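Local coordinates for protein glycosyl hydrolase, family 38 (Enterococcus faecalis, PDB 5KBP) that probably hydrolyses alpha-mannosidic linkages in carbohydrates, as a metal-dependent retaining alpha-mannosidase of glycosyl hydrolase family 38, at residues L429-G434 against P484-Y489; P577-G582 against L634-T639; A147-R152 against F186-A191; V304-W309 against R366-R371. One frame throughout, in Å; residues are numbered along the deposited sequence.

Contact 1. Residues L429-G434 against P484-Y489; sequences LPFYTG and PYMAKY
Leu429 and Met486 form an antiparallel hydrogen-bonded pair, with Leu429 N to Met486 O at 2.7 Å and Met486 N bonded back to Leu429 O. The neighbouring non-hydrogen-bonded pair, Pro430 with Tyr485, brings the CA atoms to 3.9 Å. One more backbone bond, Phe431 N to Pro484 O at 3.1 Å, keeps the two segments together just as 429-434 leaves the strand and begins to coil. Phe431 then folds back over the partner strand. Pro484 CB lies over one face of the Phe431 ring, displaced toward the rim, in a CH-pi contact 3.8 Å from the ring centroid, while Phe431 CD1 and CE1 rest on the backbone of Tyr485. Phe431 CE1 also touches Met486 CG at 4.0 Å. On the face that carries Pro430, Tyr485 CB packs against Pro430 CA at 3.6 Å. Tyr485 CG sits between the backbone N and the carbonyl carbon (chi1 55°); the end of the side chain leads away from 429-434, and the ring makes a cation-pi contact with Arg428. Trp760 of the second subunit packs on both Phe431 and Pro484, so this corner also belongs to the dimer interface. Strand 483-499 is the middle of a three-stranded antiparallel sheet, between 416-430 and 463-475; Leu429 and Met486 face helix 436-445, touching Leu439 and Tyr440, and Met486 also reaches Phe472 of strand 463-475.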
# COMPACT_ATOMS: atom_id res chain seq x y z
N LEU A 429 23.45 3.59 -27.98
CA LEU A 429 24.53 4.53 -27.71
C LEU A 429 24.68 4.71 -26.21
O LEU A 429 23.88 5.43 -25.59
CB LEU A 429 24.26 5.87 -28.39
CG LEU A 429 24.05 5.88 -29.90
CD1 LEU A 429 23.90 7.31 -30.41
CD2 LEU A 429 25.18 5.16 -30.63
N PRO A 430 25.67 4.09 -25.57
CA PRO A 430 25.85 4.26 -24.13
C PRO A 430 26.19 5.70 -23.78
O PRO A 430 26.67 6.48 -24.61
CB PRO A 430 27.00 3.32 -23.79
CG PRO A 430 27.06 2.35 -24.93
CD PRO A 430 26.64 3.13 -26.13
N PHE A 431 25.94 6.06 -22.52
CA PHE A 431 26.12 7.45 -22.10
C PHE A 431 27.58 7.87 -22.12
O PHE A 431 27.87 9.05 -22.34
CB PHE A 431 25.53 7.66 -20.70
CG PHE A 431 24.07 8.02 -20.71
CD1 PHE A 431 23.30 7.83 -21.84
CD2 PHE A 431 23.47 8.57 -19.58
CE1 PHE A 431 21.95 8.16 -21.85
CE2 PHE A 431 22.13 8.91 -19.59
CZ PHE A 431 21.37 8.70 -20.72
N TYR A 432 28.51 6.94 -21.91
CA TYR A 432 29.92 7.31 -21.93
C TYR A 432 30.41 7.67 -23.33
O TYR A 432 31.55 8.11 -23.47
CB TYR A 432 30.79 6.19 -21.35
CG TYR A 432 30.73 4.86 -22.06
CD1 TYR A 432 31.46 4.64 -23.23
CD2 TYR A 432 29.97 3.81 -21.56
CE1 TYR A 432 31.41 3.42 -23.88
CE2 TYR A 432 29.93 2.59 -22.20
CZ TYR A 432 30.65 2.40 -23.36
OH TYR A 432 30.60 1.18 -24.00
N THR A 433 29.57 7.50 -24.36
CA THR A 433 29.97 7.89 -25.71
C THR A 433 29.95 9.41 -25.87
O THR A 433 30.87 9.98 -26.48
CB THR A 433 29.04 7.23 -26.73
OG1 THR A 433 29.14 5.81 -26.62
CG2 THR A 433 29.42 7.65 -28.15
N GLY A 434 28.94 10.07 -25.34
CA GLY A 434 28.86 11.51 -25.46
C GLY A 434 27.74 12.10 -24.63
O GLY A 434 27.29 11.50 -23.66
N PRO A 484 23.50 3.16 -18.41
CA PRO A 484 22.54 4.00 -19.13
C PRO A 484 22.92 4.19 -20.59
O PRO A 484 24.10 4.19 -20.96
CB PRO A 484 22.61 5.33 -18.37
CG PRO A 484 24.03 5.39 -17.91
CD PRO A 484 24.46 3.96 -17.64
N TYR A 485 21.90 4.38 -21.42
CA TYR A 485 22.13 4.54 -22.85
C TYR A 485 20.91 5.16 -23.52
O TYR A 485 19.81 5.20 -22.94
CB TYR A 485 22.46 3.19 -23.52
CG TYR A 485 21.43 2.11 -23.28
CD1 TYR A 485 20.28 2.02 -24.07
CD2 TYR A 485 21.60 1.16 -22.28
CE1 TYR A 485 19.34 1.03 -23.86
CE2 TYR A 485 20.66 0.17 -22.06
CZ TYR A 485 19.54 0.11 -22.85
OH TYR A 485 18.61 -0.89 -22.64
N MET A 486 21.12 5.65 -24.73
CA MET A 486 20.05 5.99 -25.66
C MET A 486 19.97 4.89 -26.71
O MET A 486 21.00 4.49 -27.26
CB MET A 486 20.30 7.35 -26.32
CG MET A 486 20.21 8.53 -25.38
SD MET A 486 18.55 8.74 -24.70
CE MET A 486 18.68 10.39 -24.02
N ALA A 487 18.76 4.42 -26.99
CA ALA A 487 18.58 3.29 -27.88
C ALA A 487 17.50 3.59 -28.91
O ALA A 487 16.66 4.47 -28.73
CB ALA A 487 18.22 2.01 -27.11
N LYS A 488 17.53 2.83 -30.00
CA LYS A 488 16.50 2.86 -31.03
C LYS A 488 15.86 1.49 -31.11
O LYS A 488 16.57 0.47 -31.19
CB LYS A 488 17.08 3.27 -32.39
CG LYS A 488 16.03 3.50 -33.46
CD LYS A 488 16.62 4.21 -34.67
CE LYS A 488 15.53 4.66 -35.63
NZ LYS A 488 16.08 5.49 -36.74
N TYR A 489 14.53 1.45 -31.08
CA TYR A 489 13.79 0.20 -31.02
C TYR A 489 12.90 0.07 -32.25
O TYR A 489 12.30 1.05 -32.71
CB TYR A 489 12.93 0.12 -29.76
CG TYR A 489 13.74 0.14 -28.48
CD1 TYR A 489 14.22 -1.04 -27.93
CD2 TYR A 489 14.02 1.33 -27.84
CE1 TYR A 489 14.96 -1.03 -26.76
CE2 TYR A 489 14.76 1.35 -26.67
CZ TYR A 489 15.23 0.17 -26.14
OH TYR A 489 15.96 0.18 -24.97

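Contact 2. Residues P577-G582 against L634-T639; sequences PTEDQG and LAQRST
Gln636 grips the beta turn of the other loop with both ends of its amide, although neither 577-582 nor 634-639 has regular secondary structure. OE1 accepts from the backbone N of Glu579 at 3.0 Å, with the donor above the carbonyl plane, and Gln636 NE2 gives a hydrogen to Thr578 OG1 at 3.1 Å, tilted from the amide plane. The Gln636 chain bends at chi2 (-60°), which turns CD back toward the turn. Thr578 OG1 in turn donates to Glu579 OE2 at 3.0 Å, from above the carboxylate plane, so the hydroxyl both accepts and donates; two bonds thus fix its rotation. Glu579 CG packs against Gln636 CD at 3.4 Å, the carboxylate and amide planes 63° apart. Pro577 CB sits close to Gln636 OE1 and Ala635 O, and Pro577 CG touches Arg637 CG at 3.9 Å. The turn itself is type I, from Pro577 to Asp580. Asp580 then starts an Asx turn, OD1 accepting from Gly582 N at 3.0 Å, and Asp580 CG lies 3.5 Å from Arg637 CD. The ion pair between Asp580 and Arg637 is long; OD2 is held instead by Gly566 N, and the guanidinium by a salt bridge to Asp564. These partners lie at the end of strand 555-566, so the turn is tied to the strand that precedes it, while Ala635 and Gln636 rest on helix 619-625 just ahead of strand 641-653.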
# COMPACT_ATOMS: atom_id res chain seq x y z
N PRO A 577 -33.42 0.46 -9.20
CA PRO A 577 -34.56 1.26 -8.72
C PRO A 577 -35.84 0.86 -9.45
O PRO A 577 -35.83 0.45 -10.61
CB PRO A 577 -34.15 2.70 -9.04
CG PRO A 577 -32.97 2.59 -9.97
CD PRO A 577 -32.30 1.31 -9.62
N THR A 578 -36.96 1.00 -8.73
CA THR A 578 -38.20 0.36 -9.16
C THR A 578 -38.75 0.96 -10.45
O THR A 578 -39.47 0.27 -11.19
CB THR A 578 -39.25 0.46 -8.04
OG1 THR A 578 -39.55 1.84 -7.78
CG2 THR A 578 -38.73 -0.19 -6.77
N GLU A 579 -38.45 2.22 -10.74
CA GLU A 579 -38.94 2.85 -11.96
C GLU A 579 -37.95 2.81 -13.11
O GLU A 579 -38.31 3.18 -14.23
CB GLU A 579 -39.33 4.31 -11.68
CG GLU A 579 -40.18 4.51 -10.43
CD GLU A 579 -41.41 3.62 -10.40
OE1 GLU A 579 -42.04 3.44 -11.46
OE2 GLU A 579 -41.74 3.10 -9.32
N ASP A 580 -36.72 2.37 -12.86
CA ASP A 580 -35.71 2.34 -13.91
C ASP A 580 -35.99 1.20 -14.89
O ASP A 580 -36.17 0.05 -14.48
CB ASP A 580 -34.32 2.18 -13.30
CG ASP A 580 -33.22 2.16 -14.34
OD1 ASP A 580 -33.41 2.74 -15.42
OD2 ASP A 580 -32.16 1.56 -14.07
N GLN A 581 -36.03 1.53 -16.18
CA GLN A 581 -36.26 0.56 -17.23
C GLN A 581 -35.05 0.38 -18.14
O GLN A 581 -35.15 -0.29 -19.17
CB GLN A 581 -37.49 0.96 -18.05
CG GLN A 581 -38.80 0.84 -17.28
CD GLN A 581 -39.94 1.60 -17.93
OE1 GLN A 581 -39.79 2.76 -18.30
NE2 GLN A 581 -41.09 0.95 -18.06
N GLY A 582 -33.91 0.96 -17.78
CA GLY A 582 -32.67 0.71 -18.48
C GLY A 582 -32.43 1.69 -19.62
O GLY A 582 -33.32 2.37 -20.10
N LEU A 634 -36.90 3.75 -2.15
CA LEU A 634 -37.70 4.49 -3.11
C LEU A 634 -36.87 5.35 -4.05
O LEU A 634 -37.44 5.97 -4.95
CB LEU A 634 -38.71 5.37 -2.37
CG LEU A 634 -39.56 4.70 -1.30
CD1 LEU A 634 -40.34 5.74 -0.50
CD2 LEU A 634 -40.50 3.67 -1.92
N ALA A 635 -35.56 5.41 -3.86
CA ALA A 635 -34.72 6.27 -4.68
C ALA A 635 -34.77 5.84 -6.14
O ALA A 635 -34.85 4.64 -6.45
CB ALA A 635 -33.28 6.25 -4.17
N GLN A 636 -34.72 6.82 -7.03
CA GLN A 636 -34.69 6.58 -8.47
C GLN A 636 -33.46 7.25 -9.06
O GLN A 636 -32.74 8.00 -8.39
CB GLN A 636 -35.96 7.10 -9.14
CG GLN A 636 -37.24 6.57 -8.53
CD GLN A 636 -37.34 5.05 -8.60
OE1 GLN A 636 -36.85 4.43 -9.54
NE2 GLN A 636 -37.98 4.45 -7.60
N ARG A 637 -33.21 6.97 -10.34
CA ARG A 637 -32.09 7.60 -11.03
C ARG A 637 -32.34 9.10 -11.17
O ARG A 637 -33.48 9.54 -11.33
CB ARG A 637 -31.89 6.97 -12.40
CG ARG A 637 -31.84 5.45 -12.38
CD ARG A 637 -31.23 4.91 -13.66
NE ARG A 637 -29.80 5.20 -13.74
CZ ARG A 637 -29.00 4.78 -14.72
NH1 ARG A 637 -29.50 4.05 -15.71
NH2 ARG A 637 -27.71 5.09 -14.71
N SER A 638 -31.27 9.88 -11.09
CA SER A 638 -31.39 11.32 -11.22
C SER A 638 -31.89 11.69 -12.61
O SER A 638 -31.62 11.00 -13.60
CB SER A 638 -30.04 12.00 -10.96
OG SER A 638 -30.13 13.40 -11.14
N THR A 639 -32.66 12.78 -12.67
CA THR A 639 -33.13 13.28 -13.96
C THR A 639 -32.06 14.09 -14.68
O THR A 639 -32.19 14.32 -15.89
CB THR A 639 -34.38 14.13 -13.77
OG1 THR A 639 -34.09 15.23 -12.89
CG2 THR A 639 -35.50 13.30 -13.17

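Contact 3. Residues A147-R152 against F186-A191; sequences AAAFGR and FGLLFA
Phe150 and Leu189 meet on one face of a parallel strand pair, Phe150 CE2 lying 3.7 Å from Leu189 CD1. CG of Phe150 sits between the backbone N and the carbonyl carbon (chi1 59°), and the ring edge comes to Gly187 CA, Phe150 CE1 being 4.2 Å from it. On the other face, Ala147 CB meets the edge of the Phe186 ring, 4.0 Å from Phe186 CD2, and Ala149 CB touches Phe190 CZ at 3.7 Å. Phe190 also brings CD2 to within 3.1 Å of Phe150 O, the carbonyl that accepts from its own backbone N. Four backbone bonds underlie these contacts: Ala148 N to Phe186 O, Leu188 N to Ala148 O, Phe150 N to Leu188 O and Phe190 N to Phe150 O, the last at 3.0 Å. Phe190 ends the ladder as the centre of an inverse gamma turn. Farther out, strand 174-178 supplies Met175 and Trp177 beside Phe150, while Phe263 and Tyr266 of helix 263-270 cover Leu188, and Leu228 of strand 226-231 touches Leu188 and Phe190. Strand 124-126 flanks 147-150 on its other edge. With four backbone bonds across the pair and others to the flanking strands, and with apolar side chains meeting across the two segments, the contact is chemically that of a buried hydrophobic sheet core in the N-terminal family 38 domain.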
# COMPACT_ATOMS: atom_id res chain seq x y z
N ALA A 147 -12.80 -33.80 5.54
CA ALA A 147 -14.05 -33.17 5.95
C ALA A 147 -13.96 -31.67 5.73
O ALA A 147 -12.87 -31.09 5.67
CB ALA A 147 -14.37 -33.48 7.42
N ALA A 148 -15.12 -31.04 5.62
CA ALA A 148 -15.21 -29.60 5.38
C ALA A 148 -16.40 -29.03 6.13
O ALA A 148 -17.53 -29.52 5.98
CB ALA A 148 -15.33 -29.30 3.88
N ALA A 149 -16.15 -27.99 6.93
CA ALA A 149 -17.20 -27.29 7.66
C ALA A 149 -17.55 -26.00 6.93
O ALA A 149 -16.66 -25.22 6.58
CB ALA A 149 -16.75 -26.98 9.09
N PHE A 150 -18.84 -25.78 6.70
CA PHE A 150 -19.31 -24.63 5.94
C PHE A 150 -20.59 -24.10 6.57
O PHE A 150 -21.20 -24.74 7.43
CB PHE A 150 -19.53 -24.99 4.46
CG PHE A 150 -20.53 -26.09 4.25
CD1 PHE A 150 -20.15 -27.42 4.33
CD2 PHE A 150 -21.85 -25.80 3.96
CE1 PHE A 150 -21.06 -28.43 4.14
CE2 PHE A 150 -22.77 -26.81 3.76
CZ PHE A 150 -22.38 -28.13 3.85
N GLY A 151 -21.01 -22.92 6.11
CA GLY A 151 -22.16 -22.26 6.69
C GLY A 151 -23.24 -21.86 5.71
O GLY A 151 -24.41 -21.74 6.08
N ARG A 152 -22.87 -21.66 4.44
CA ARG A 152 -23.80 -21.21 3.42
C ARG A 152 -23.91 -22.25 2.31
O ARG A 152 -22.97 -23.03 2.06
CB ARG A 152 -23.36 -19.87 2.82
CG ARG A 152 -23.19 -18.75 3.83
CD ARG A 152 -22.61 -17.51 3.17
NE ARG A 152 -22.44 -16.41 4.11
CZ ARG A 152 -23.31 -15.42 4.27
NH1 ARG A 152 -24.42 -15.39 3.55
NH2 ARG A 152 -23.07 -14.46 5.15
N PHE A 186 -16.96 -35.73 4.08
CA PHE A 186 -17.93 -35.51 5.15
C PHE A 186 -18.18 -34.01 5.30
O PHE A 186 -17.24 -33.23 5.44
CB PHE A 186 -17.43 -36.10 6.47
CG PHE A 186 -18.32 -35.80 7.64
CD1 PHE A 186 -19.55 -36.42 7.76
CD2 PHE A 186 -17.93 -34.89 8.61
CE1 PHE A 186 -20.37 -36.15 8.84
CE2 PHE A 186 -18.75 -34.61 9.68
CZ PHE A 186 -19.97 -35.24 9.80
N GLY A 187 -19.46 -33.63 5.28
CA GLY A 187 -19.85 -32.23 5.37
C GLY A 187 -20.43 -31.92 6.74
O GLY A 187 -21.34 -32.61 7.21
N LEU A 188 -19.89 -30.88 7.37
CA LEU A 188 -20.35 -30.41 8.67
C LEU A 188 -20.96 -29.02 8.47
O LEU A 188 -20.23 -28.05 8.21
CB LEU A 188 -19.21 -30.37 9.68
CG LEU A 188 -19.56 -29.95 11.12
CD1 LEU A 188 -20.62 -30.87 11.70
CD2 LEU A 188 -18.32 -29.93 11.99
N LEU A 189 -22.27 -28.93 8.60
CA LEU A 189 -23.00 -27.68 8.36
C LEU A 189 -23.24 -26.96 9.68
O LEU A 189 -23.70 -27.57 10.65
CB LEU A 189 -24.33 -27.95 7.66
CG LEU A 189 -25.30 -26.77 7.59
CD1 LEU A 189 -24.75 -25.67 6.69
CD2 LEU A 189 -26.67 -27.22 7.12
N PHE A 190 -22.93 -25.67 9.71
CA PHE A 190 -23.31 -24.81 10.83
C PHE A 190 -24.78 -24.46 10.65
O PHE A 190 -25.15 -23.37 10.21
CB PHE A 190 -22.43 -23.56 10.89
CG PHE A 190 -20.96 -23.86 11.04
CD1 PHE A 190 -20.48 -24.50 12.17
CD2 PHE A 190 -20.06 -23.48 10.06
CE1 PHE A 190 -19.13 -24.77 12.31
CE2 PHE A 190 -18.71 -23.75 10.19
CZ PHE A 190 -18.25 -24.40 11.32
N ALA A 191 -25.64 -25.42 10.99
CA ALA A 191 -27.07 -25.26 10.76
C ALA A 191 -27.66 -24.14 11.60
O ALA A 191 -28.68 -23.55 11.23
CB ALA A 191 -27.80 -26.58 11.05

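Contact 4. Residues V304-W309 against R366-R371; sequences VYLKQW and RGMMTR
Two long helices of the alpha-mannosidase middle domain, 304-332 and 362-393, run side by side here, and the methionines of the second reach across to the first. The segment axes are nearly parallel, 14° apart, but remain 10.8 Å from each other, so side chains alone bridge the gap and no hydrogen bond crosses it. Met369 does most of the work. Bent at chi2 (-76°) and again at chi3, it brings its methyl against three residues. Met369 CE lies 3.6 Å from Leu306 CD2 and 3.8 Å from Trp309 CD1. It also arrives at the edge of the tyrosine ring, near its plane, 3.8 Å from Tyr305 CD2. Met369 SD lies at the edge of the Tyr305 ring as well, but stands over a face of the indole, 4.2 Å from the centroid of the five-membered ring of Trp309. Met368 CE meets the same leucine branch, Leu306 CD2, at 4.1 Å, the two side chains crossing at about a right angle. Tyr305 OH is bonded to Arg303 NH1, and Lys312 makes a cation-pi contact with the Trp309 indole. Along helix 362-393, Arg366 forms a salt bridge to Glu373 of the second subunit, and Thr370 hydrogen-bonds to Thr370 of that subunit, placing this helix at the dimer interface. The arrangement is one of Met-aromatic contacts between two roughly parallel helices of the middle-domain helical bundle.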
# COMPACT_ATOMS: atom_id res chain seq x y z
N VAL A 304 -14.59 -3.63 -9.91
CA VAL A 304 -14.09 -4.54 -10.95
C VAL A 304 -12.58 -4.43 -11.11
O VAL A 304 -11.92 -5.39 -11.53
CB VAL A 304 -14.83 -4.26 -12.27
CG1 VAL A 304 -14.56 -2.85 -12.76
CG2 VAL A 304 -14.45 -5.30 -13.33
N TYR A 305 -12.00 -3.27 -10.76
CA TYR A 305 -10.56 -3.11 -10.89
C TYR A 305 -9.80 -4.08 -9.99
O TYR A 305 -8.68 -4.49 -10.33
CB TYR A 305 -10.16 -1.66 -10.59
CG TYR A 305 -10.53 -1.18 -9.20
CD1 TYR A 305 -11.76 -0.59 -8.95
CD2 TYR A 305 -9.64 -1.31 -8.14
CE1 TYR A 305 -12.10 -0.15 -7.69
CE2 TYR A 305 -9.96 -0.87 -6.87
CZ TYR A 305 -11.20 -0.29 -6.65
OH TYR A 305 -11.53 0.16 -5.39
N LEU A 306 -10.38 -4.44 -8.85
CA LEU A 306 -9.77 -5.47 -8.01
C LEU A 306 -9.74 -6.81 -8.74
O LEU A 306 -8.73 -7.52 -8.72
CB LEU A 306 -10.54 -5.60 -6.69
CG LEU A 306 -10.55 -4.41 -5.74
CD1 LEU A 306 -11.49 -4.68 -4.58
CD2 LEU A 306 -9.15 -4.11 -5.23
N LYS A 307 -10.86 -7.18 -9.38
CA LYS A 307 -10.92 -8.45 -10.09
C LYS A 307 -9.99 -8.45 -11.30
O LYS A 307 -9.40 -9.48 -11.64
CB LYS A 307 -12.36 -8.74 -10.52
CG LYS A 307 -13.24 -9.35 -9.44
CD LYS A 307 -13.66 -8.34 -8.39
CE LYS A 307 -14.70 -8.93 -7.46
NZ LYS A 307 -15.08 -7.97 -6.38
N GLN A 308 -9.86 -7.30 -11.97
CA GLN A 308 -8.95 -7.22 -13.11
C GLN A 308 -7.50 -7.38 -12.68
O GLN A 308 -6.73 -8.11 -13.31
CB GLN A 308 -9.15 -5.89 -13.84
CG GLN A 308 -10.48 -5.78 -14.56
CD GLN A 308 -10.66 -4.45 -15.28
OE1 GLN A 308 -10.24 -3.40 -14.78
NE2 GLN A 308 -11.27 -4.49 -16.45
N TRP A 309 -7.11 -6.71 -11.59
CA TRP A 309 -5.75 -6.85 -11.09
C TRP A 309 -5.49 -8.27 -10.59
O TRP A 309 -4.40 -8.82 -10.79
CB TRP A 309 -5.49 -5.84 -9.97
CG TRP A 309 -4.92 -4.55 -10.47
CD1 TRP A 309 -5.61 -3.45 -10.88
CD2 TRP A 309 -3.53 -4.24 -10.61
NE1 TRP A 309 -4.73 -2.47 -11.27
CE2 TRP A 309 -3.45 -2.92 -11.11
CE3 TRP A 309 -2.34 -4.93 -10.36
CZ2 TRP A 309 -2.23 -2.29 -11.37
CZ3 TRP A 309 -1.14 -4.31 -10.61
CH2 TRP A 309 -1.09 -3.00 -11.11
N ARG A 366 -7.75 0.36 -1.16
CA ARG A 366 -6.53 1.05 -1.58
C ARG A 366 -5.29 0.31 -1.10
O ARG A 366 -4.26 0.31 -1.78
CB ARG A 366 -6.52 2.49 -1.07
CG ARG A 366 -7.60 3.37 -1.67
CD ARG A 366 -7.26 4.84 -1.53
NE ARG A 366 -7.04 5.23 -0.14
CZ ARG A 366 -7.99 5.63 0.68
NH1 ARG A 366 -9.25 5.70 0.26
NH2 ARG A 366 -7.70 5.96 1.93
N GLY A 367 -5.38 -0.35 0.06
CA GLY A 367 -4.28 -1.17 0.52
C GLY A 367 -4.13 -2.45 -0.27
O GLY A 367 -3.02 -2.99 -0.37
N MET A 368 -5.23 -2.97 -0.82
CA MET A 368 -5.14 -4.14 -1.69
C MET A 368 -4.41 -3.82 -2.98
O MET A 368 -3.69 -4.67 -3.52
CB MET A 368 -6.54 -4.67 -2.00
CG MET A 368 -7.29 -5.23 -0.81
SD MET A 368 -8.92 -5.86 -1.29
CE MET A 368 -8.46 -7.06 -2.54
N MET A 369 -4.58 -2.60 -3.50
CA MET A 369 -3.87 -2.20 -4.72
C MET A 369 -2.37 -2.22 -4.50
O MET A 369 -1.61 -2.61 -5.41
CB MET A 369 -4.33 -0.82 -5.17
CG MET A 369 -5.72 -0.77 -5.80
SD MET A 369 -5.76 -1.40 -7.49
CE MET A 369 -6.35 -3.06 -7.22
N THR A 370 -1.91 -1.82 -3.32
CA THR A 370 -0.48 -1.89 -3.01
C THR A 370 0.01 -3.33 -3.02
O THR A 370 1.08 -3.63 -3.56
CB THR A 370 -0.20 -1.22 -1.66
OG1 THR A 370 -0.48 0.18 -1.74
CG2 THR A 370 1.26 -1.42 -1.26
N ARG A 371 -0.77 -4.24 -2.43
CA ARG A 371 -0.41 -5.65 -2.46
C ARG A 371 -0.38 -6.18 -3.89
O ARG A 371 0.51 -6.96 -4.26
CB ARG A 371 -1.38 -6.47 -1.61
CG ARG A 371 -1.49 -6.02 -0.16
CD ARG A 371 -2.16 -7.10 0.68
NE ARG A 371 -2.44 -6.67 2.04
CZ ARG A 371 -3.64 -6.28 2.47
NH1 ARG A 371 -3.80 -5.91 3.73
NH2 ARG A 371 -4.67 -6.27 1.64

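Overall arrangement
From the N terminus, contact 3 comes first, pairing two parallel strands of the N-terminal domain and closing a loop of 33 residues without helix. Contact 4 follows in the middle domain: the chain leaves along helix 304-332 and, after a largely helical excursion, comes back alongside in the same direction on helix 362-393. Contact 1 then closes an excursion that includes helix 436-445, and contact 2 joins two loops of the C-terminal domain. The four run in series, none nesting or crossing. Contacts 1 and 3 lie on opposite sides of the chain's centre, their centres about 64 Å apart; the centre of contact 4 is about 30 Å from those of contacts 2 and 3. Contacts 1 and 4 touch the second subunit.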